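Local coordinates for protein glycoside Hydrolase (Bacteroides uniformis, PDB 5TA0) that probably hydrolyses agarose-derived galactan chains as a GH86 glycoside hydrolase, and is captured here as an engineered variant with neoagarooctaose bound, at residues A[35-40]-A[525-530]; A[457-462]-A[499-504]; A[566-571]-A[623-628]. All blocks are in the same frame, centred on the assembly; numbering follows the deposited sequence.

Contact 1 (A[35-40]-A[525-530]); sequences HKLGDV and MEEVKY. With SO4 (sulfate ion), chain D.
The imidazole of H35 is gripped by two residues of strand 523-538. M525 lays its methyl over one face, CE 3.4 Å from the ring centroid in a CH-pi contact, while E527 meets the ring edge. There NE2 of H35 donates to OE1 of E527 across 2.7 Å, the oxygen lying in the ring plane and using its anti lone pair; ring and carboxylate are turned 43° apart. M525 reaches its place because an otherwise extended chain bends at the last torsion (chi3 71°), folding CE back over the ring. L37 runs alongside E527, its CD1 3.7 Å from CD of the carboxylate, whose OE2 is taken by Q638. The two strands run parallel, 34-37 being an outermost strand of a five-stranded mixed sheet whose other strands come from the C-terminal part of the chain; the ladder includes E527 N to K36 O at 2.9 Å. On the other face K36 crosses E526. In the conformer described, K36 NZ makes a long salt bridge to E526 OE1 (3.7 Å) and donates to O4 of a sulfate at 2.7 Å; this ion, probably from the crystallisation liquor, is also held by K34 and T524. From L37 to V40 the chain makes a type II' beta turn.

Contact 2 (A[457-462]-A[499-504]); sequences VDLNLS and DHFTLE
With CG of N460 beside its backbone N (chi1 -66°) and CG of H500 placed likewise (chi1 -51°), the amide and the imidazole converge across a non-hydrogen-bonded pair. In the conformer described, ND1 of H500 donates to OD1 of N460 at 2.6 Å; the oxygen sits in the ring plane, yet the amide stands nearly upright to it, the planes 80° apart. The next non-hydrogen-bonded pair on this face repeats the theme: T502 lies alongside D458, its OG1 giving a hydrogen bond of 2.7 Å to OD1, met on the anti side but well out of the carboxylate plane. A valine in place of T502 would probably leave D458 OD1 without this donor and its carboxylate freer to turn. Strand 500-503 is an outermost strand of a nine-stranded mixed sheet in the porphyranase-type beta-sandwich, antiparallel to 457-464, which bonds on its other side to strand 25-30. Between the polar pairs, L459 and F501 bond in both directions, with L459 N to F501 O at 2.7 Å. The opposite face is apolar. L459 CD1 comes in at the edge of the F501 ring and packs 4.0 Å from CB of L503, while CD1 of L461 rests 3.9 Å from CB of F501. Strand 508-514 closes over L461, F501 and L503, and H477 meets the F501 ring edge-to-face.

Contact 3 (A[566-571]-A[623-628]); sequences LGRNHG and LKFPDN. With EDO (1,2-ethanediol), chain P.
CG of F625 lies over one face of the R568 guanidinium, whose edge is turned to D627. The guanidinium and F625 ring planes are inclined at 61°, so this is no parallel stack: NH2 of R568 comes obliquely to the ring, 3.3 Å from CD1. L566 approaches the same ring at its edge, its CD2 3.8 Å from CZ. This packing joins the five-stranded mixed sheet to the four-stranded antiparallel sheet, both segments lying in the porphyranase A C-terminal family region; the end of strand 558-568 meets the loop that follows strand 619-624, with V632 of strand 631-642 also touching L566 and F625. R568 gets there by a bend at chi3 (78°) in its chain. NH2 then makes a salt bridge to OD1 of D627 at 2.8 Å; the oxygen lies close to the guanidinium plane, whereas the nitrogen stands above the carboxylate plane, the two groups 79° apart. NH1 adds only weak bonds to the same D627, to OD1 and to the backbone O. The head is held further by the backbone oxygens of G629, on NH1, and S573, on NH2, so a buried charge meets several acceptors that would fix its rotation. The second carboxylate oxygen of D627 is bound by the S573 backbone N. A water links the two segments, donating to D627 OD2 at 2.8 Å and to G571 O at 3.1 Å.

Overall arrangement
Contact 2 is nested along the chain within the long loop closed by contact 1, whereas contact 3 follows both. In space the three are separate: the centres of contacts 1 and 2 lie about 28 Å apart and those of 1 and 3 about 32 Å apart, and contacts 2 and 3 have nearest atoms about 21 Å apart. Contacts 1 and 3 nonetheless reach the same five-stranded mixed sheet, contact 1 through strands 34-37 and 523-538 and contact 3 through strand 558-568 alone. Contact 2 lies at the rim of another sheet, which also takes in N-terminal strand 25-30. The residues around the bound glycan lie between 52 and 387, so none of the three contacts supplies a pocket residue.

Contact 1 (A[35-40]-A[525-530])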
loop_
_atom_site.group_PDB
_atom_site.type_symbol
_atom_site.label_atom_id
_atom_site.label_comp_id
_atom_site.label_asym_id
_atom_site.label_seq_id
_atom_site.Cartn_x
_atom_site.Cartn_y
_atom_site.Cartn_z
ATOM N N HIS A 35 9.858 5.164 18.674
ATOM C CA HIS A 35 10.146 5.644 17.306
ATOM C C HIS A 35 8.971 6.505 16.855
ATOM O O HIS A 35 7.911 5.986 16.529
ATOM C CB HIS A 35 10.360 4.452 16.377
ATOM C CG HIS A 35 10.745 4.824 14.964
ATOM N ND1 HIS A 35 11.292 3.904 14.098
ATOM C CD2 HIS A 35 10.683 5.995 14.274
ATOM C CE1 HIS A 35 11.531 4.481 12.938
ATOM N NE2 HIS A 35 11.168 5.746 13.011
ATOM N N LYS A 36 9.176 7.816 16.867
ATOM C CA LYS A 36 8.168 8.801 16.471
ATOM C C LYS A 36 8.434 9.227 15.035
ATOM O O LYS A 36 9.588 9.423 14.642
ATOM C CB LYS A 36 8.237 10.029 17.393
ATOM C CG LYS A 36 7.128 11.042 17.157
ATOM C CD LYS A 36 7.003 12.041 18.300
ATOM C CE LYS A 36 8.273 12.852 18.446
ATOM N NZ LYS A 36 8.038 13.963 19.401
ATOM N N LEU A 37 7.366 9.380 14.266
ATOM C CA LEU A 37 7.464 9.830 12.869
ATOM C C LEU A 37 6.310 10.765 12.645
ATOM O O LEU A 37 5.162 10.354 12.654
ATOM C CB LEU A 37 7.430 8.620 11.941
ATOM C CG LEU A 37 7.482 8.877 10.437
ATOM C CD1 LEU A 37 8.707 9.668 10.003
ATOM C CD2 LEU A 37 7.405 7.566 9.669
ATOM N N GLY A 38 6.595 12.059 12.502
ATOM C CA GLY A 38 5.531 13.062 12.525
ATOM C C GLY A 38 4.852 13.013 13.879
ATOM O O GLY A 38 5.521 12.984 14.913
ATOM N N ASP A 39 3.523 12.935 13.881
ATOM C CA ASP A 39 2.759 12.720 15.122
ATOM C C ASP A 39 2.338 11.255 15.287
ATOM O O ASP A 39 1.481 10.947 16.114
ATOM C CB ASP A 39 1.550 13.675 15.226
ATOM C CG ASP A 39 0.574 13.511 14.090
ATOM O OD1 ASP A 39 0.606 12.454 13.419
ATOM O OD2 ASP A 39 -0.247 14.429 13.857
ATOM N N VAL A 40 2.934 10.351 14.526
ATOM C CA VAL A 40 2.585 8.936 14.642
ATOM C C VAL A 40 3.577 8.225 15.529
ATOM O O VAL A 40 4.785 8.216 15.275
ATOM C CB VAL A 40 2.546 8.215 13.282
ATOM C CG1 VAL A 40 2.125 6.761 13.493
ATOM C CG2 VAL A 40 1.585 8.902 12.333
ATOM N N MET A 525 13.330 8.352 19.768
ATOM C CA MET A 525 14.032 8.561 18.501
ATOM C C MET A 525 12.998 9.170 17.568
ATOM O O MET A 525 11.957 8.538 17.294
ATOM C CB MET A 525 14.553 7.259 17.917
ATOM C CG MET A 525 15.257 7.445 16.583
ATOM S SD MET A 525 15.764 5.901 15.820
ATOM C CE MET A 525 14.170 5.214 15.335
ATOM N N GLU A 526 13.242 10.408 17.145
ATOM C CA GLU A 526 12.369 11.077 16.200
ATOM C C GLU A 526 12.964 11.035 14.819
ATOM O O GLU A 526 14.065 11.536 14.568
ATOM C CB GLU A 526 12.114 12.532 16.594
ATOM C CG GLU A 526 11.146 13.198 15.653
ATOM C CD GLU A 526 10.656 14.542 16.134
ATOM O OE1 GLU A 526 10.976 14.933 17.286
ATOM O OE2 GLU A 526 9.929 15.188 15.337
ATOM N N GLU A 527 12.209 10.446 13.909
ATOM C CA GLU A 527 12.580 10.389 12.495
ATOM C C GLU A 527 11.973 11.539 11.758
ATOM O O GLU A 527 10.774 11.811 11.904
ATOM C CB GLU A 527 12.107 9.077 11.888
ATOM C CG GLU A 527 12.367 8.960 10.391
ATOM C CD GLU A 527 11.804 7.701 9.779
ATOM O OE1 GLU A 527 11.370 6.787 10.515
ATOM O OE2 GLU A 527 11.768 7.648 8.518
ATOM N N VAL A 528 12.801 12.232 10.966
ATOM C CA VAL A 528 12.322 13.275 10.062
ATOM C C VAL A 528 12.908 13.002 8.685
ATOM O O VAL A 528 14.103 12.691 8.556
ATOM C CB VAL A 528 12.675 14.706 10.562
ATOM C CG1 VAL A 528 12.049 15.752 9.685
ATOM C CG2 VAL A 528 12.156 14.931 11.983
ATOM N N LYS A 529 12.081 13.124 7.657
ATOM C CA LYS A 529 12.494 12.925 6.265
ATOM C C LYS A 529 12.545 14.263 5.548
ATOM O O LYS A 529 11.580 15.052 5.610
ATOM C CB LYS A 529 11.533 11.976 5.576
ATOM C CG LYS A 529 11.969 11.559 4.202
ATOM C CD LYS A 529 11.072 10.454 3.700
ATOM C CE LYS A 529 11.493 9.960 2.335
ATOM N NZ LYS A 529 10.673 8.773 1.980
ATOM N N TYR A 530 13.663 14.517 4.868
ATOM C CA TYR A 530 13.921 15.784 4.191
ATOM C C TYR A 530 14.085 15.561 2.698
ATOM O O TYR A 530 14.632 14.542 2.277
ATOM C CB TYR A 530 15.153 16.461 4.774
ATOM C CG TYR A 530 14.996 16.911 6.198
ATOM C CD1 TYR A 530 14.470 18.159 6.502
ATOM C CD2 TYR A 530 15.376 16.094 7.252
ATOM C CE1 TYR A 530 14.296 18.574 7.819
ATOM C CE2 TYR A 530 15.236 16.521 8.575
ATOM C CZ TYR A 530 14.683 17.745 8.850
ATOM O OH TYR A 530 14.554 18.175 10.158
HETATM S S SO4 D . 8.313 12.852 23.090
HETATM O O1 SO4 D . 7.889 13.474 24.350
HETATM O O2 SO4 D . 9.760 13.025 22.907
HETATM O O3 SO4 D . 8.087 11.409 23.203
HETATM O O4 SO4 D . 7.533 13.484 22.045
HETATM O O HOH W 1 9.038 13.479 12.930
HETATM O O HOH W 2 8.727 13.687 10.870
#

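Contact 2 (A[457-462]-A[499-504])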
loop_
_atom_site.group_PDB
_atom_site.type_symbol
_atom_site.label_atom_id
_atom_site.label_comp_id
_atom_site.label_asym_id
_atom_site.label_seq_id
_atom_site.Cartn_x
_atom_site.Cartn_y
_atom_site.Cartn_z
ATOM N N VAL A 457 17.961 -16.777 6.302
ATOM C CA VAL A 457 18.913 -15.867 6.913
ATOM C C VAL A 457 18.940 -16.171 8.417
ATOM O O VAL A 457 17.901 -16.187 9.102
ATOM C CB VAL A 457 18.540 -14.390 6.634
ATOM C CG1 VAL A 457 19.510 -13.439 7.327
ATOM C CG2 VAL A 457 18.534 -14.114 5.144
ATOM N N ASP A 458 20.143 -16.443 8.925
ATOM C CA ASP A 458 20.346 -16.687 10.336
ATOM C C ASP A 458 20.452 -15.347 11.068
ATOM O O ASP A 458 21.271 -14.496 10.709
ATOM C CB ASP A 458 21.642 -17.485 10.549
ATOM C CG ASP A 458 21.576 -18.887 9.986
ATOM O OD1 ASP A 458 20.491 -19.510 9.928
ATOM O OD2 ASP A 458 22.656 -19.397 9.615
ATOM N N LEU A 459 19.609 -15.183 12.083
ATOM C CA LEU A 459 19.534 -13.948 12.833
ATOM C C LEU A 459 20.064 -14.130 14.243
ATOM O O LEU A 459 19.788 -15.157 14.882
ATOM C CB LEU A 459 18.081 -13.469 12.952
ATOM C CG LEU A 459 17.252 -13.393 11.677
ATOM C CD1 LEU A 459 15.825 -12.990 12.000
ATOM C CD2 LEU A 459 17.873 -12.450 10.671
ATOM N N ASN A 460 20.819 -13.142 14.711
ATOM C CA ASN A 460 21.214 -13.045 16.110
ATOM C C ASN A 460 20.420 -11.892 16.718
ATOM O O ASN A 460 20.561 -10.751 16.283
ATOM C CB ASN A 460 22.725 -12.799 16.232
ATOM C CG ASN A 460 23.559 -13.979 15.747
ATOM O OD1 ASN A 460 23.167 -15.145 15.884
ATOM N ND2 ASN A 460 24.718 -13.679 15.179
ATOM N N LEU A 461 19.583 -12.212 17.705
ATOM C CA LEU A 461 18.634 -11.266 18.309
ATOM C C LEU A 461 19.154 -10.681 19.615
ATOM O O LEU A 461 19.596 -11.435 20.490
ATOM C CB LEU A 461 17.286 -11.942 18.604
ATOM C CG LEU A 461 16.496 -12.505 17.407
ATOM C CD1 LEU A 461 17.080 -13.781 16.842
ATOM C CD2 LEU A 461 15.054 -12.747 17.812
ATOM N N SER A 462 19.079 -9.354 19.746
ATOM C CA SER A 462 19.373 -8.656 21.008
ATOM C C SER A 462 18.175 -7.816 21.421
ATOM O O SER A 462 17.634 -7.083 20.606
ATOM C CB SER A 462 20.605 -7.769 20.859
ATOM O OG SER A 462 21.749 -8.548 20.560
ATOM N N ASP A 499 17.765 -16.291 21.353
ATOM C CA ASP A 499 18.968 -15.555 20.992
ATOM C C ASP A 499 19.322 -15.674 19.511
ATOM O O ASP A 499 20.024 -14.809 18.976
ATOM C CB ASP A 499 20.157 -16.027 21.844
ATOM C CG ASP A 499 19.999 -15.693 23.310
ATOM O OD1 ASP A 499 19.359 -14.672 23.655
ATOM O OD2 ASP A 499 20.531 -16.470 24.132
ATOM N N HIS A 500 18.859 -16.750 18.876
ATOM C CA HIS A 500 19.136 -17.039 17.472
ATOM C C HIS A 500 17.860 -17.558 16.843
ATOM O O HIS A 500 17.073 -18.249 17.501
ATOM C CB HIS A 500 20.233 -18.105 17.320
ATOM C CG HIS A 500 21.474 -17.807 18.100
ATOM N ND1 HIS A 500 22.412 -16.887 17.684
ATOM C CD2 HIS A 500 21.915 -18.283 19.289
ATOM C CE1 HIS A 500 23.388 -16.820 18.575
ATOM N NE2 HIS A 500 23.110 -17.657 19.559
ATOM N N PHE A 501 17.667 -17.216 15.567
ATOM C CA PHE A 501 16.501 -17.661 14.819
ATOM C C PHE A 501 16.836 -17.626 13.330
ATOM O O PHE A 501 17.427 -16.666 12.856
ATOM C CB PHE A 501 15.320 -16.742 15.117
ATOM C CG PHE A 501 14.057 -17.129 14.402
ATOM C CD1 PHE A 501 13.656 -16.462 13.243
ATOM C CD2 PHE A 501 13.265 -18.151 14.884
ATOM C CE1 PHE A 501 12.497 -16.823 12.591
ATOM C CE2 PHE A 501 12.094 -18.511 14.228
ATOM C CZ PHE A 501 11.724 -17.844 13.076
ATOM N N THR A 502 16.485 -18.692 12.616
ATOM C CA THR A 502 16.663 -18.752 11.171
ATOM C C THR A 502 15.334 -18.379 10.515
ATOM O O THR A 502 14.360 -19.110 10.617
ATOM C CB THR A 502 17.103 -20.144 10.713
ATOM O OG1 THR A 502 18.379 -20.423 11.311
ATOM C CG2 THR A 502 17.245 -20.218 9.199
ATOM N N LEU A 503 15.338 -17.228 9.849
ATOM C CA LEU A 503 14.153 -16.763 9.126
ATOM C C LEU A 503 14.211 -17.336 7.717
ATOM O O LEU A 503 15.203 -17.183 7.012
ATOM C CB LEU A 503 14.149 -15.238 9.112
ATOM C CG LEU A 503 12.921 -14.565 8.508
ATOM C CD1 LEU A 503 11.605 -14.944 9.142
ATOM C CD2 LEU A 503 13.141 -13.063 8.608
ATOM N N GLU A 504 13.146 -18.016 7.321
ATOM C CA GLU A 504 13.102 -18.715 6.039
ATOM C C GLU A 504 13.050 -17.779 4.842
ATOM O O GLU A 504 12.909 -16.564 4.991
ATOM C CB GLU A 504 11.954 -19.717 5.999
ATOM C CG GLU A 504 12.297 -21.053 6.660
ATOM C CD GLU A 504 13.424 -21.788 5.947
ATOM O OE1 GLU A 504 14.218 -22.447 6.639
ATOM O OE2 GLU A 504 13.536 -21.657 4.721
#

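Contact 3 (A[566-571]-A[623-628])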
loop_
_atom_site.group_PDB
_atom_site.type_symbol
_atom_site.label_atom_id
_atom_site.label_comp_id
_atom_site.label_asym_id
_atom_site.label_seq_id
_atom_site.Cartn_x
_atom_site.Cartn_y
_atom_site.Cartn_z
ATOM N N LEU A 566 17.851 5.675 -8.067
ATOM C CA LEU A 566 18.599 5.532 -9.333
ATOM C C LEU A 566 17.759 4.727 -10.306
ATOM O O LEU A 566 17.230 3.685 -9.942
ATOM C CB LEU A 566 19.931 4.824 -9.098
ATOM C CG LEU A 566 20.889 5.448 -8.092
ATOM C CD1 LEU A 566 22.169 4.624 -8.049
ATOM C CD2 LEU A 566 21.172 6.903 -8.421
ATOM N N GLY A 567 17.661 5.219 -11.543
ATOM C CA GLY A 567 17.042 4.474 -12.636
ATOM C C GLY A 567 18.046 4.347 -13.768
ATOM O O GLY A 567 18.289 5.335 -14.452
ATOM N N ARG A 568 18.628 3.158 -13.918
ATOM C CA ARG A 568 19.684 2.947 -14.932
ATOM C C ARG A 568 19.498 1.586 -15.542
ATOM O O ARG A 568 19.149 0.628 -14.870
ATOM C CB ARG A 568 21.092 3.021 -14.338
ATOM C CG ARG A 568 21.339 4.231 -13.448
ATOM C CD ARG A 568 22.821 4.452 -13.228
ATOM N NE ARG A 568 23.437 5.073 -14.386
ATOM C CZ ARG A 568 24.751 5.169 -14.602
ATOM N NH1 ARG A 568 25.170 5.808 -15.685
ATOM N NH2 ARG A 568 25.623 4.628 -13.764
ATOM N N ASN A 569 19.815 1.498 -16.836
ATOM C CA ASN A 569 19.935 0.196 -17.484
ATOM C C ASN A 569 20.929 -0.718 -16.785
ATOM O O ASN A 569 21.870 -0.261 -16.126
ATOM C CB ASN A 569 20.313 0.369 -18.969
ATOM C CG ASN A 569 19.150 0.836 -19.815
ATOM O OD1 ASN A 569 17.996 0.638 -19.455
ATOM N ND2 ASN A 569 19.444 1.452 -20.959
ATOM N N HIS A 570 20.693 -2.021 -16.887
ATOM C CA HIS A 570 21.589 -3.012 -16.327
ATOM C C HIS A 570 22.970 -2.898 -16.961
ATOM O O HIS A 570 23.087 -2.540 -18.122
ATOM C CB HIS A 570 21.046 -4.421 -16.525
ATOM C CG HIS A 570 19.793 -4.689 -15.757
ATOM N ND1 HIS A 570 19.717 -4.546 -14.388
ATOM C CD2 HIS A 570 18.578 -5.117 -16.165
ATOM C CE1 HIS A 570 18.502 -4.883 -13.985
ATOM N NE2 HIS A 570 17.795 -5.229 -15.041
ATOM N N GLY A 571 23.991 -3.118 -16.154
ATOM C CA GLY A 571 25.384 -2.936 -16.606
ATOM C C GLY A 571 25.987 -1.596 -16.234
ATOM O O GLY A 571 27.205 -1.412 -16.298
ATOM N N LEU A 623 27.061 13.584 -6.524
ATOM C CA LEU A 623 27.209 12.252 -7.102
ATOM C C LEU A 623 27.982 12.319 -8.403
ATOM O O LEU A 623 27.737 13.187 -9.218
ATOM C CB LEU A 623 25.847 11.630 -7.390
ATOM C CG LEU A 623 24.951 11.367 -6.188
ATOM C CD1 LEU A 623 23.568 10.986 -6.679
ATOM C CD2 LEU A 623 25.518 10.262 -5.330
ATOM N N LYS A 624 28.908 11.389 -8.594
ATOM C CA LYS A 624 29.643 11.302 -9.858
ATOM C C LYS A 624 29.753 9.858 -10.279
ATOM O O LYS A 624 30.332 9.051 -9.570
ATOM C CB LYS A 624 31.039 11.922 -9.742
ATOM C CG LYS A 624 31.768 11.980 -11.078
ATOM C CD LYS A 624 33.204 12.458 -10.918
ATOM C CE LYS A 624 33.268 13.912 -10.563
ATOM N NZ LYS A 624 34.668 14.393 -10.707
ATOM N N PHE A 625 29.206 9.554 -11.454
ATOM C CA PHE A 625 29.216 8.204 -11.992
ATOM C C PHE A 625 30.330 8.068 -13.028
ATOM O O PHE A 625 30.667 9.057 -13.682
ATOM C CB PHE A 625 27.871 7.901 -12.657
ATOM C CG PHE A 625 26.710 7.812 -11.686
ATOM C CD1 PHE A 625 26.283 6.578 -11.201
ATOM C CD2 PHE A 625 26.061 8.961 -11.259
ATOM C CE1 PHE A 625 25.200 6.496 -10.315
ATOM C CE2 PHE A 625 24.991 8.882 -10.361
ATOM C CZ PHE A 625 24.581 7.655 -9.892
ATOM N N PRO A 626 30.860 6.840 -13.190
ATOM C CA PRO A 626 31.937 6.583 -14.169
ATOM C C PRO A 626 31.442 6.355 -15.603
ATOM O O PRO A 626 32.264 6.270 -16.526
ATOM C CB PRO A 626 32.570 5.307 -13.637
ATOM C CG PRO A 626 31.436 4.558 -13.022
ATOM C CD PRO A 626 30.615 5.647 -12.361
ATOM N N ASP A 627 30.126 6.278 -15.801
ATOM C CA ASP A 627 29.537 5.856 -17.072
ATOM C C ASP A 627 28.301 6.686 -17.423
ATOM O O ASP A 627 27.763 7.409 -16.566
ATOM C CB ASP A 627 29.228 4.361 -17.047
ATOM C CG ASP A 627 28.489 3.911 -15.779
ATOM O OD1 ASP A 627 28.128 4.771 -14.925
ATOM O OD2 ASP A 627 28.311 2.698 -15.625
ATOM N N ASN A 628 27.904 6.642 -18.693
ATOM C CA ASN A 628 26.798 7.442 -19.210
ATOM C C ASN A 628 25.471 6.701 -19.119
ATOM O O ASN A 628 25.431 5.489 -19.312
ATOM C CB ASN A 628 27.018 7.779 -20.695
ATOM C CG ASN A 628 28.172 8.726 -20.912
ATOM O OD1 ASN A 628 28.246 9.784 -20.296
ATOM N ND2 ASN A 628 29.081 8.355 -21.810
HETATM C C1 EDO P . 21.418 -4.455 -10.711
HETATM O O1 EDO P . 21.047 -5.584 -11.517
HETATM C C2 EDO P . 22.326 -3.574 -11.548
HETATM O O2 EDO P . 21.652 -3.173 -12.748
HETATM O O HOH W 3 29.153 0.778 -17.419
#